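Local coordinates for protein chitinase (PDB 4TXG) that probably hydrolyses the glycosidic bonds of chitin, as a family 18 glycoside hydrolase with a TIM-barrel domain, at residues A191-S196 / N291-S296; G195-S200 / T284-G289; A411-D416 / I585-A590; L439-A444 / A589-A594; V739-W744 / Q751-D756. All coordinates share one frame; numbering follows the deposited sequence.

Contact 1: A191-S196 / N291-S296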
# COMPACT_ATOMS: atom_id res chain seq x y z
N ALA A 191 -5.48 12.91 -7.57
CA ALA A 191 -4.95 14.27 -7.52
C ALA A 191 -3.43 14.21 -7.78
O ALA A 191 -2.83 13.14 -7.75
CB ALA A 191 -5.24 14.93 -6.18
N HIS A 192 -2.83 15.36 -8.06
CA HIS A 192 -1.39 15.42 -8.24
C HIS A 192 -0.84 16.62 -7.48
O HIS A 192 -1.60 17.41 -6.93
CB HIS A 192 -1.03 15.54 -9.73
CG HIS A 192 -1.56 16.77 -10.39
ND1 HIS A 192 -2.78 16.79 -11.03
CD2 HIS A 192 -1.04 18.01 -10.51
CE1 HIS A 192 -2.99 18.01 -11.52
NE2 HIS A 192 -1.95 18.76 -11.22
N VAL A 193 0.48 16.71 -7.43
CA VAL A 193 1.16 17.87 -6.86
C VAL A 193 1.45 18.85 -7.99
O VAL A 193 2.18 18.51 -8.92
CB VAL A 193 2.46 17.46 -6.17
CG1 VAL A 193 3.19 18.70 -5.62
CG2 VAL A 193 2.17 16.46 -5.07
N ASP A 194 0.88 20.05 -7.93
CA ASP A 194 1.01 20.93 -9.09
C ASP A 194 2.29 21.77 -8.99
O ASP A 194 3.10 21.58 -8.09
CB ASP A 194 -0.24 21.81 -9.28
CG ASP A 194 -0.43 22.90 -8.23
OD1 ASP A 194 0.51 23.27 -7.49
OD2 ASP A 194 -1.56 23.44 -8.16
N GLY A 195 2.47 22.67 -9.95
CA GLY A 195 3.67 23.48 -10.05
C GLY A 195 3.90 24.43 -8.89
O GLY A 195 5.00 24.98 -8.74
N SER A 196 2.87 24.64 -8.08
CA SER A 196 3.00 25.48 -6.89
C SER A 196 3.04 24.62 -5.63
O SER A 196 2.83 25.12 -4.51
CB SER A 196 1.85 26.47 -6.82
OG SER A 196 1.90 27.35 -7.94
N ASN A 291 5.02 22.51 3.34
CA ASN A 291 4.04 23.38 3.98
C ASN A 291 2.94 23.79 3.01
O ASN A 291 1.76 23.78 3.37
CB ASN A 291 4.70 24.63 4.56
CG ASN A 291 5.49 24.35 5.83
OD1 ASN A 291 5.40 23.28 6.42
ND2 ASN A 291 6.26 25.34 6.26
N ALA A 292 3.32 24.16 1.79
CA ALA A 292 2.32 24.54 0.79
C ALA A 292 1.39 23.38 0.49
O ALA A 292 0.17 23.55 0.40
CB ALA A 292 3.00 25.02 -0.49
N PHE A 293 1.97 22.20 0.33
CA PHE A 293 1.16 21.03 0.04
C PHE A 293 0.20 20.72 1.19
O PHE A 293 -1.00 20.51 0.96
CB PHE A 293 2.03 19.81 -0.25
CG PHE A 293 1.24 18.57 -0.51
CD1 PHE A 293 0.64 18.37 -1.75
CD2 PHE A 293 1.04 17.64 0.49
CE1 PHE A 293 -0.12 17.23 -2.00
CE2 PHE A 293 0.29 16.50 0.25
CZ PHE A 293 -0.29 16.30 -0.99
N SER A 294 0.72 20.68 2.40
CA SER A 294 -0.08 20.30 3.56
C SER A 294 -1.22 21.27 3.79
O SER A 294 -2.36 20.86 4.02
CB SER A 294 0.80 20.19 4.80
OG SER A 294 1.77 19.16 4.59
N ASP A 295 -0.94 22.57 3.72
CA ASP A 295 -2.01 23.55 3.85
C ASP A 295 -3.05 23.40 2.73
O ASP A 295 -4.25 23.58 2.96
CB ASP A 295 -1.44 24.97 3.85
CG ASP A 295 -0.65 25.29 5.12
OD1 ASP A 295 -0.79 24.56 6.13
OD2 ASP A 295 0.10 26.29 5.11
N SER A 296 -2.59 23.06 1.52
CA SER A 296 -3.51 22.90 0.39
C SER A 296 -4.39 21.67 0.59
O SER A 296 -5.54 21.65 0.13
CB SER A 296 -2.75 22.81 -0.95
OG SER A 296 -2.15 21.55 -1.14
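The Phe293 ring is met obliquely by the CG2 methyl of Val193, neither squarely over its face nor at its rim; Val193 CG2 lies 3.9 Å from Phe293 CE1 and 4.1 Å from Phe293 CD1, so a single methyl touches one flank of the ring. With CG trans to the backbone N (chi1 178°), the benzyl group of Phe293 swings off helix 287-304 toward the strand end, and the two side chains are set roughly perpendicular. Met277 of helix 273-278 touches both Val193 and Phe293, and Leu199 also packs on the ring, which adds apolar cover. Nearer the surface, the CB of Ala292 rests 4.0 Å from the backbone O of Ser196, a plain van der Waals contact. The loop that carries this carbonyl is folded by Asp194: its OD1 accepts from Ser196 N at 2.8 Å, met from above the carboxylate plane, and also from Lys198 N. On the helix, Ser296 OG gives its proton to Phe293 O and in turn receives Leu199 N. The contact thus packs a helix on the outside of a TIM barrel against the C-terminal end of barrel strand 185-193, where an Asx turn leads the chain away.

Contact 2: G195-S200 / T284-G289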
# COMPACT_ATOMS: atom_id res chain seq x y z
N GLY A 195 2.47 22.67 -9.95
CA GLY A 195 3.67 23.48 -10.05
C GLY A 195 3.90 24.43 -8.89
O GLY A 195 5.00 24.98 -8.74
N SER A 196 2.87 24.64 -8.08
CA SER A 196 3.00 25.48 -6.89
C SER A 196 3.04 24.62 -5.63
O SER A 196 2.83 25.12 -4.51
CB SER A 196 1.85 26.47 -6.82
OG SER A 196 1.90 27.35 -7.94
N ASN A 197 3.29 23.33 -5.83
CA ASN A 197 3.38 22.33 -4.78
C ASN A 197 2.08 22.13 -4.01
O ASN A 197 2.09 21.72 -2.86
CB ASN A 197 4.52 22.66 -3.81
CG ASN A 197 5.88 22.39 -4.43
OD1 ASN A 197 6.03 21.44 -5.19
ND2 ASN A 197 6.85 23.25 -4.15
N LYS A 198 0.97 22.38 -4.69
CA LYS A 198 -0.34 22.22 -4.06
C LYS A 198 -1.08 21.02 -4.61
O LYS A 198 -0.91 20.63 -5.77
CB LYS A 198 -1.17 23.48 -4.26
CG LYS A 198 -0.58 24.68 -3.52
CD LYS A 198 -0.82 25.97 -4.25
CE LYS A 198 -2.18 26.54 -3.98
NZ LYS A 198 -2.22 27.97 -4.40
N LEU A 199 -1.90 20.42 -3.75
CA LEU A 199 -2.76 19.32 -4.16
C LEU A 199 -3.75 19.81 -5.23
O LEU A 199 -4.41 20.83 -5.04
CB LEU A 199 -3.49 18.77 -2.92
CG LEU A 199 -4.26 17.45 -3.02
CD1 LEU A 199 -4.44 16.87 -1.63
CD2 LEU A 199 -5.61 17.66 -3.69
N SER A 200 -3.85 19.11 -6.36
CA SER A 200 -4.71 19.59 -7.45
C SER A 200 -5.41 18.47 -8.21
O SER A 200 -4.84 17.41 -8.42
CB SER A 200 -3.88 20.42 -8.44
OG SER A 200 -4.67 20.86 -9.54
N THR A 284 18.45 18.93 0.47
CA THR A 284 17.79 19.22 1.74
C THR A 284 16.28 19.06 1.62
O THR A 284 15.72 19.15 0.53
CB THR A 284 18.10 20.63 2.25
OG1 THR A 284 17.71 21.60 1.26
CG2 THR A 284 19.59 20.79 2.55
N VAL A 285 15.61 18.82 2.74
CA VAL A 285 14.16 18.69 2.74
C VAL A 285 13.50 20.03 2.39
O VAL A 285 13.92 21.08 2.89
CB VAL A 285 13.65 18.18 4.11
CG1 VAL A 285 12.13 18.20 4.16
CG2 VAL A 285 14.17 16.77 4.37
N ASN A 286 12.50 19.98 1.52
CA ASN A 286 11.82 21.19 1.04
C ASN A 286 10.68 21.59 1.98
O ASN A 286 9.52 21.26 1.72
CB ASN A 286 11.28 20.95 -0.37
CG ASN A 286 10.70 22.21 -1.01
OD1 ASN A 286 10.66 23.28 -0.40
ND2 ASN A 286 10.28 22.09 -2.26
N GLN A 287 11.01 22.31 3.05
CA GLN A 287 9.99 22.69 4.05
C GLN A 287 8.89 23.55 3.44
O GLN A 287 7.71 23.37 3.75
CB GLN A 287 10.62 23.44 5.22
CG GLN A 287 9.58 23.98 6.22
CD GLN A 287 10.16 24.85 7.33
OE1 GLN A 287 11.28 25.35 7.23
NE2 GLN A 287 9.39 25.04 8.39
N ALA A 288 9.28 24.48 2.57
CA ALA A 288 8.30 25.38 1.95
C ALA A 288 7.31 24.62 1.08
O ALA A 288 6.10 24.89 1.11
CB ALA A 288 9.02 26.46 1.14
N GLY A 289 7.82 23.65 0.31
CA GLY A 289 6.98 22.83 -0.55
C GLY A 289 6.02 21.98 0.26
O GLY A 289 4.84 21.86 -0.06
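Asn197 and Gly289 carry most of this contact, with Asn286 adding a smaller share. The Asn197 side chain points at the first turn of helix 287-304, and its amide nitrogen ND2 comes to 3.6 Å from Gly289 CA. Behind it, Asn197 CB sits 3.8 Å from Gly289 O, so the side chain lies along the glycine from its alpha carbon to its carbonyl oxygen. A chi1 of -74° stands CG opposite the carbonyl carbon of Asn197 and brings the amide over the glycine. Asn197 itself has positive phi and psi, a left-handed conformation that turns the chain toward strand 199-200. Gly289 has no side chain, and the amide nitrogens of Asn197 and Asn286 gather over its alpha carbon. Asn286 approaches from the opposite direction, the two amide planes standing 80° apart and the ND2 atoms of Asn197 and Asn286 4.1 Å from one another. It is the N-cap of the helix: Asn286 OD1 accepts from Gly289 N at 3.0 Å, the donor lying well above the carbonyl plane of the amide. Its ND2 has its own partner in Ser276 O, which fixes the amide from the other end. Chemically, the two ND2 groups that face each other are both donors and cannot bond to one another, so the amides meet by packing, while Asn286 directs its hydrogen bonds to Gly289 N and Ser276 O.

Contact 3: A411-D416 / I585-A590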
# COMPACT_ATOMS: atom_id res chain seq x y z
N ALA A 411 -0.43 -11.22 -7.86
CA ALA A 411 -0.69 -10.93 -6.46
C ALA A 411 -0.71 -12.20 -5.60
O ALA A 411 -1.67 -12.43 -4.87
CB ALA A 411 -2.01 -10.18 -6.32
N ALA A 412 0.32 -13.02 -5.71
CA ALA A 412 0.37 -14.25 -4.91
C ALA A 412 0.16 -13.96 -3.42
O ALA A 412 0.73 -13.02 -2.88
CB ALA A 412 1.71 -14.96 -5.12
N LEU A 413 -0.66 -14.78 -2.76
CA LEU A 413 -0.80 -14.65 -1.30
C LEU A 413 0.46 -15.12 -0.58
O LEU A 413 0.93 -14.48 0.36
CB LEU A 413 -2.00 -15.46 -0.81
CG LEU A 413 -2.23 -15.48 0.70
CD1 LEU A 413 -2.41 -14.07 1.24
CD2 LEU A 413 -3.44 -16.35 1.05
N TYR A 414 0.99 -16.26 -1.02
CA TYR A 414 2.14 -16.91 -0.39
C TYR A 414 3.30 -17.16 -1.35
O TYR A 414 3.12 -17.18 -2.56
CB TYR A 414 1.75 -18.28 0.16
CG TYR A 414 0.75 -18.32 1.29
CD1 TYR A 414 0.83 -17.45 2.37
CD2 TYR A 414 -0.24 -19.31 1.31
CE1 TYR A 414 -0.07 -17.52 3.42
CE2 TYR A 414 -1.14 -19.39 2.35
CZ TYR A 414 -1.05 -18.50 3.40
OH TYR A 414 -1.95 -18.60 4.44
N ASP A 415 4.47 -17.40 -0.77
CA ASP A 415 5.59 -17.98 -1.50
C ASP A 415 5.35 -19.49 -1.69
O ASP A 415 4.79 -20.13 -0.80
CB ASP A 415 6.89 -17.74 -0.73
CG ASP A 415 8.11 -18.19 -1.50
OD1 ASP A 415 8.55 -17.45 -2.39
OD2 ASP A 415 8.61 -19.30 -1.21
N ASP A 416 5.77 -20.05 -2.83
CA ASP A 416 5.67 -21.50 -3.08
C ASP A 416 7.05 -22.12 -3.29
O ASP A 416 7.17 -23.29 -3.67
CB ASP A 416 4.74 -21.81 -4.28
CG ASP A 416 5.34 -21.41 -5.65
OD1 ASP A 416 6.37 -20.70 -5.70
OD2 ASP A 416 4.76 -21.81 -6.69
N ILE A 585 -10.14 -14.60 -4.01
CA ILE A 585 -10.66 -13.63 -3.06
C ILE A 585 -11.14 -14.34 -1.79
O ILE A 585 -10.88 -13.86 -0.69
CB ILE A 585 -11.82 -12.78 -3.68
CG1 ILE A 585 -11.27 -11.86 -4.78
CG2 ILE A 585 -12.52 -11.95 -2.61
CD1 ILE A 585 -10.18 -10.90 -4.30
N ALA A 586 -11.78 -15.50 -1.92
CA ALA A 586 -12.25 -16.22 -0.73
C ALA A 586 -11.07 -16.69 0.11
O ALA A 586 -11.11 -16.63 1.35
CB ALA A 586 -13.14 -17.39 -1.11
N GLN A 587 -10.03 -17.18 -0.56
CA GLN A 587 -8.83 -17.64 0.13
C GLN A 587 -8.12 -16.47 0.83
O GLN A 587 -7.71 -16.59 1.98
CB GLN A 587 -7.90 -18.37 -0.87
CG GLN A 587 -6.65 -18.96 -0.22
CD GLN A 587 -5.96 -20.04 -1.06
OE1 GLN A 587 -6.35 -20.33 -2.19
NE2 GLN A 587 -4.90 -20.63 -0.49
N LYS A 588 -8.00 -15.33 0.17
CA LYS A 588 -7.37 -14.16 0.78
C LYS A 588 -8.23 -13.60 1.91
O LYS A 588 -7.71 -13.15 2.94
CB LYS A 588 -7.11 -13.08 -0.26
CG LYS A 588 -5.98 -13.47 -1.21
CD LYS A 588 -5.72 -12.39 -2.26
CE LYS A 588 -4.62 -12.83 -3.23
NZ LYS A 588 -4.29 -11.75 -4.21
N ALA A 589 -9.55 -13.65 1.73
CA ALA A 589 -10.47 -13.16 2.75
C ALA A 589 -10.37 -14.00 4.02
O ALA A 589 -10.45 -13.46 5.13
CB ALA A 589 -11.90 -13.16 2.22
N ALA A 590 -10.19 -15.31 3.87
CA ALA A 590 -10.03 -16.16 5.04
C ALA A 590 -8.76 -15.77 5.80
O ALA A 590 -8.75 -15.72 7.03
CB ALA A 590 -9.97 -17.64 4.64
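Residues 411-416 run as an irregular loop past one side of helix 582-594, and the backbones come nearest at Leu413 and Lys588, whose CA atoms are 6.9 Å apart. Lys588 carries the polar part. Its side chain sets out beside its own backbone N (chi1 -71°) and is fully extended beyond CG, which brings NZ to the loop backbone: Lys588 NZ donates to Ala411 O at 2.8 Å. The ammonium lies in the carbonyl plane, at a C=O...N angle of 146°, and Ala411 CB sits beside it, 3.5 Å from Lys588 NZ. A salt bridge from the same nitrogen to Glu580 probably balances its charge, so this buried lysine is gripped by a carboxylate and a carbonyl together. Leu413 lies between loop and helix, its two methyls dividing the work: CD2 faces Gln587 CG at 4.3 Å and CD1 faces Lys588 CG at 4.4 Å. The Gln587 amide is held beyond the contact by Tyr559 and Gly561. Val461 of barrel strand 457-462 also touches Lys588. Together these contacts fasten an excursion of the chain after strand 391-395 onto a helix of the GH18 TIM barrel, the lysine side chain reaching the loop backbone.

Contact 4: L439-A444 / A589-A594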
# COMPACT_ATOMS: atom_id res chain seq x y z
N LEU A 439 8.14 -12.16 -2.51
CA LEU A 439 7.25 -11.56 -3.51
C LEU A 439 5.82 -12.07 -3.32
O LEU A 439 5.27 -12.75 -4.19
CB LEU A 439 7.73 -11.85 -4.94
CG LEU A 439 8.94 -11.04 -5.42
CD1 LEU A 439 9.29 -11.37 -6.86
CD2 LEU A 439 8.67 -9.54 -5.26
N ASN A 440 5.23 -11.75 -2.18
CA ASN A 440 3.89 -12.23 -1.89
C ASN A 440 3.22 -11.37 -0.83
O ASN A 440 3.89 -10.69 -0.06
CB ASN A 440 3.93 -13.70 -1.46
CG ASN A 440 4.83 -13.93 -0.25
OD1 ASN A 440 4.40 -13.80 0.89
ND2 ASN A 440 6.10 -14.26 -0.51
N THR A 441 1.90 -11.42 -0.81
CA THR A 441 1.06 -10.60 0.06
C THR A 441 1.36 -10.85 1.54
O THR A 441 1.45 -9.91 2.33
CB THR A 441 -0.42 -10.90 -0.23
OG1 THR A 441 -0.68 -10.61 -1.61
CG2 THR A 441 -1.35 -10.05 0.64
N ASP A 442 1.54 -12.12 1.89
CA ASP A 442 1.79 -12.52 3.27
C ASP A 442 3.08 -11.88 3.78
O ASP A 442 3.13 -11.39 4.92
CB ASP A 442 1.84 -14.05 3.38
CG ASP A 442 2.07 -14.55 4.79
OD1 ASP A 442 1.09 -14.74 5.54
OD2 ASP A 442 3.25 -14.78 5.15
N TRP A 443 4.12 -11.85 2.94
CA TRP A 443 5.40 -11.29 3.36
C TRP A 443 5.26 -9.79 3.60
O TRP A 443 5.73 -9.25 4.61
CB TRP A 443 6.52 -11.55 2.33
CG TRP A 443 7.84 -10.95 2.77
CD1 TRP A 443 8.81 -11.56 3.51
CD2 TRP A 443 8.28 -9.61 2.54
NE1 TRP A 443 9.85 -10.68 3.74
CE2 TRP A 443 9.55 -9.47 3.15
CE3 TRP A 443 7.74 -8.51 1.85
CZ2 TRP A 443 10.28 -8.28 3.11
CZ3 TRP A 443 8.47 -7.32 1.82
CH2 TRP A 443 9.73 -7.22 2.44
N ALA A 444 4.59 -9.11 2.66
CA ALA A 444 4.40 -7.66 2.77
C ALA A 444 3.60 -7.28 4.01
O ALA A 444 3.92 -6.31 4.69
CB ALA A 444 3.72 -7.13 1.51
N ALA A 589 -9.55 -13.65 1.73
CA ALA A 589 -10.47 -13.16 2.75
C ALA A 589 -10.37 -14.00 4.02
O ALA A 589 -10.45 -13.46 5.13
CB ALA A 589 -11.90 -13.16 2.22
N ALA A 590 -10.19 -15.31 3.87
CA ALA A 590 -10.03 -16.16 5.04
C ALA A 590 -8.76 -15.77 5.80
O ALA A 590 -8.75 -15.72 7.03
CB ALA A 590 -9.97 -17.64 4.64
N TRP A 591 -7.71 -15.49 5.04
CA TRP A 591 -6.41 -15.10 5.59
C TRP A 591 -6.50 -13.75 6.33
O TRP A 591 -5.89 -13.57 7.38
CB TRP A 591 -5.38 -15.06 4.45
CG TRP A 591 -4.01 -14.55 4.83
CD1 TRP A 591 -2.94 -15.29 5.23
CD2 TRP A 591 -3.58 -13.19 4.81
NE1 TRP A 591 -1.86 -14.47 5.47
CE2 TRP A 591 -2.23 -13.17 5.22
CE3 TRP A 591 -4.20 -11.98 4.48
CZ2 TRP A 591 -1.49 -11.99 5.32
CZ3 TRP A 591 -3.47 -10.81 4.58
CH2 TRP A 591 -2.13 -10.82 5.00
N ILE A 592 -7.27 -12.82 5.77
CA ILE A 592 -7.53 -11.53 6.40
C ILE A 592 -8.21 -11.72 7.75
O ILE A 592 -7.79 -11.14 8.77
CB ILE A 592 -8.45 -10.62 5.50
CG1 ILE A 592 -7.69 -10.15 4.25
CG2 ILE A 592 -8.99 -9.44 6.29
CD1 ILE A 592 -6.61 -9.11 4.54
N ASP A 593 -9.26 -12.54 7.77
CA ASP A 593 -10.01 -12.71 9.00
C ASP A 593 -9.20 -13.45 10.05
O ASP A 593 -9.22 -13.08 11.22
CB ASP A 593 -11.32 -13.46 8.74
CG ASP A 593 -12.55 -12.55 8.79
OD1 ASP A 593 -12.47 -11.43 9.34
OD2 ASP A 593 -13.61 -12.97 8.27
N ALA A 594 -8.47 -14.48 9.64
CA ALA A 594 -7.71 -15.28 10.58
C ALA A 594 -6.55 -14.51 11.22
O ALA A 594 -6.22 -14.73 12.39
CB ALA A 594 -7.18 -16.55 9.89
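The first turn of helix 441-448 faces the C-terminal half of helix 582-594 at a distance, Asp442 CA lying 8.9 Å from Trp591 CA, and the Trp591 side chain spans most of the way between these two helices of the GH18 TIM barrel. A chi1 of 175° extends its indole straight off the helix, and the ring reaches across to the facing one. Trp591 NE1 donates to Asp442 OD1 at 3.0 Å with an N-H...O angle of 150°, and the oxygen stands at the ring's edge, only slightly tilted from the indole plane. Carboxylate and ring planes are 67° apart. The other oxygen, Asp442 OD2, takes the backbone N of Leu730, so the carboxylate joins the barrel to the region of the C-terminal domain as well. Thr441 adds a looser touch, its CG2 4.5 Å from Trp591 CH2, while its hydroxyl is bonded to Ala412 O. Tyr445 meets the indole edge-to-face, and Met459 of strand 457-462 touches both Thr441 and Trp591. The start of the helix is capped by Asn440, whose OD1 accepts from Trp443 N at 2.8 Å. In the central bond, Asp442 OD1 offers its anti lone pair, the one turned away from OD2, to the indole N-H.

Contact 5: V739-W744 / Q751-D756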
# COMPACT_ATOMS: atom_id res chain seq x y z
N VAL A 739 19.26 -7.94 23.37
CA VAL A 739 20.66 -7.54 23.45
C VAL A 739 20.88 -6.94 24.84
O VAL A 739 20.03 -6.22 25.35
CB VAL A 739 21.05 -6.54 22.34
CG1 VAL A 739 20.23 -5.25 22.44
CG2 VAL A 739 22.57 -6.25 22.39
N LYS A 740 22.00 -7.27 25.46
CA LYS A 740 22.31 -6.79 26.79
C LYS A 740 23.51 -5.84 26.76
O LYS A 740 24.44 -6.04 25.97
CB LYS A 740 22.63 -7.95 27.74
CG LYS A 740 21.52 -8.94 27.91
CD LYS A 740 21.90 -10.01 28.92
CE LYS A 740 20.79 -11.05 29.06
NZ LYS A 740 21.13 -12.12 30.04
N LEU A 741 23.50 -4.84 27.63
CA LEU A 741 24.74 -4.14 27.93
C LEU A 741 25.72 -5.19 28.44
O LEU A 741 25.33 -6.07 29.22
CB LEU A 741 24.54 -3.03 28.96
CG LEU A 741 23.72 -1.81 28.53
CD1 LEU A 741 23.51 -0.84 29.70
CD2 LEU A 741 24.40 -1.08 27.37
N PRO A 742 26.98 -5.13 28.01
CA PRO A 742 27.98 -6.04 28.58
C PRO A 742 28.03 -5.87 30.07
O PRO A 742 27.75 -4.77 30.56
CB PRO A 742 29.31 -5.59 27.98
CG PRO A 742 28.99 -4.75 26.91
CD PRO A 742 27.56 -4.26 26.98
N SER A 743 28.41 -6.93 30.78
CA SER A 743 28.44 -6.92 32.23
C SER A 743 29.24 -5.74 32.77
O SER A 743 28.93 -5.22 33.83
CB SER A 743 29.01 -8.24 32.75
OG SER A 743 30.36 -8.42 32.35
N TRP A 744 30.26 -5.31 32.01
CA TRP A 744 31.17 -4.26 32.47
C TRP A 744 30.80 -2.86 32.00
O TRP A 744 31.47 -1.88 32.35
CB TRP A 744 32.61 -4.56 31.99
CG TRP A 744 32.73 -4.49 30.48
CD1 TRP A 744 32.93 -3.37 29.72
CD2 TRP A 744 32.65 -5.59 29.56
NE1 TRP A 744 32.97 -3.71 28.39
CE2 TRP A 744 32.81 -5.07 28.26
CE3 TRP A 744 32.48 -6.98 29.72
CZ2 TRP A 744 32.79 -5.87 27.12
CZ3 TRP A 744 32.45 -7.78 28.57
CH2 TRP A 744 32.62 -7.22 27.30
N GLN A 751 22.85 9.57 28.35
CA GLN A 751 23.88 9.11 27.43
C GLN A 751 23.37 8.12 26.38
O GLN A 751 22.31 7.51 26.56
CB GLN A 751 25.04 8.46 28.20
CG GLN A 751 25.60 9.35 29.29
CD GLN A 751 25.86 10.76 28.80
OE1 GLN A 751 26.54 10.96 27.80
NE2 GLN A 751 25.29 11.75 29.49
N SER A 752 24.14 7.94 25.31
CA SER A 752 23.77 6.99 24.27
C SER A 752 24.83 5.92 24.05
O SER A 752 26.01 6.11 24.38
CB SER A 752 23.52 7.71 22.94
OG SER A 752 22.63 8.80 23.10
N VAL A 753 24.41 4.79 23.49
CA VAL A 753 25.33 3.77 23.02
C VAL A 753 24.83 3.31 21.66
O VAL A 753 23.64 3.30 21.41
CB VAL A 753 25.45 2.59 24.02
CG1 VAL A 753 24.13 1.85 24.15
CG2 VAL A 753 26.57 1.65 23.60
N THR A 754 25.75 2.95 20.77
CA THR A 754 25.36 2.47 19.45
C THR A 754 25.95 1.10 19.16
O THR A 754 27.02 0.74 19.68
CB THR A 754 25.80 3.43 18.34
OG1 THR A 754 27.23 3.53 18.37
CG2 THR A 754 25.19 4.80 18.53
N LEU A 755 25.26 0.34 18.33
CA LEU A 755 25.79 -0.93 17.85
C LEU A 755 25.32 -1.16 16.43
O LEU A 755 24.22 -0.75 16.05
CB LEU A 755 25.36 -2.09 18.74
CG LEU A 755 23.87 -2.25 19.06
CD1 LEU A 755 23.54 -3.73 19.22
CD2 LEU A 755 23.52 -1.49 20.32
N ASP A 756 26.16 -1.82 15.64
CA ASP A 756 25.80 -2.14 14.27
C ASP A 756 25.06 -3.47 14.26
O ASP A 756 25.51 -4.44 14.85
CB ASP A 756 27.04 -2.21 13.39
CG ASP A 756 27.79 -0.89 13.35
OD1 ASP A 756 27.16 0.14 13.03
OD2 ASP A 756 29.00 -0.89 13.65
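All the contact across these segments is apolar, made by two methyl pairs. In the first, Val739 CG2 meets Leu755 CD1 at 4.2 Å, the side chains running alongside but pointing opposite ways. In the second, Leu741 CD2 meets Val753 CG1 at 4.4 Å; Leu741 reaches this point with its outer end, whereas Val753 is aimed at the partner from its root. Val739 turns CG2 away from its backbone N and wedges CG1 between N and the carbonyl carbon (chi1 61°). Leu755 likewise places its CG between N and the carbonyl carbon (chi1 52°), which turns CD1 to Val739. Backbone hydrogen bonds tie each segment to its own neighbours: Val739 with Phe695, Leu741 with Gly692 and Thr693, Gln751 with Asn683, and Val753 with Ile681. The alpha carbons stay far apart, 10.1 Å between Val739 CA and Leu755 CA, the spacing of two layers rather than of paired strands. Strand 734-740 belongs to the six-stranded sheet and strand 752-758 to the four-stranded one, so the contact packs two sheets face to face as a beta sandwich, with Phe713 touching both Val739 and Leu755.

Overall arrangement
Following the chain, contacts 1 and 2 open at the end of strand 185-193 and the turn after it, and close at the start of helix 287-304; contact 2 lies within the span of contact 1, apart from the shared Gly195 and Ser196. They touch through Ser296 and Leu199. Further on, contact 3 runs from the loop at 411-416 to helix 582-594, and contact 4 from helix 441-448 to the same helix. Their spans cross, 439-444 opening inside contact 3 and 589-594 extending past its end, and the two meet at Ala412 with Thr441. These pairs lie on opposite sides of the chain's centre within one barrel domain, about 34 to 39 Å apart between centres. Contact 5 closes a short loop in the C-terminal sandwich.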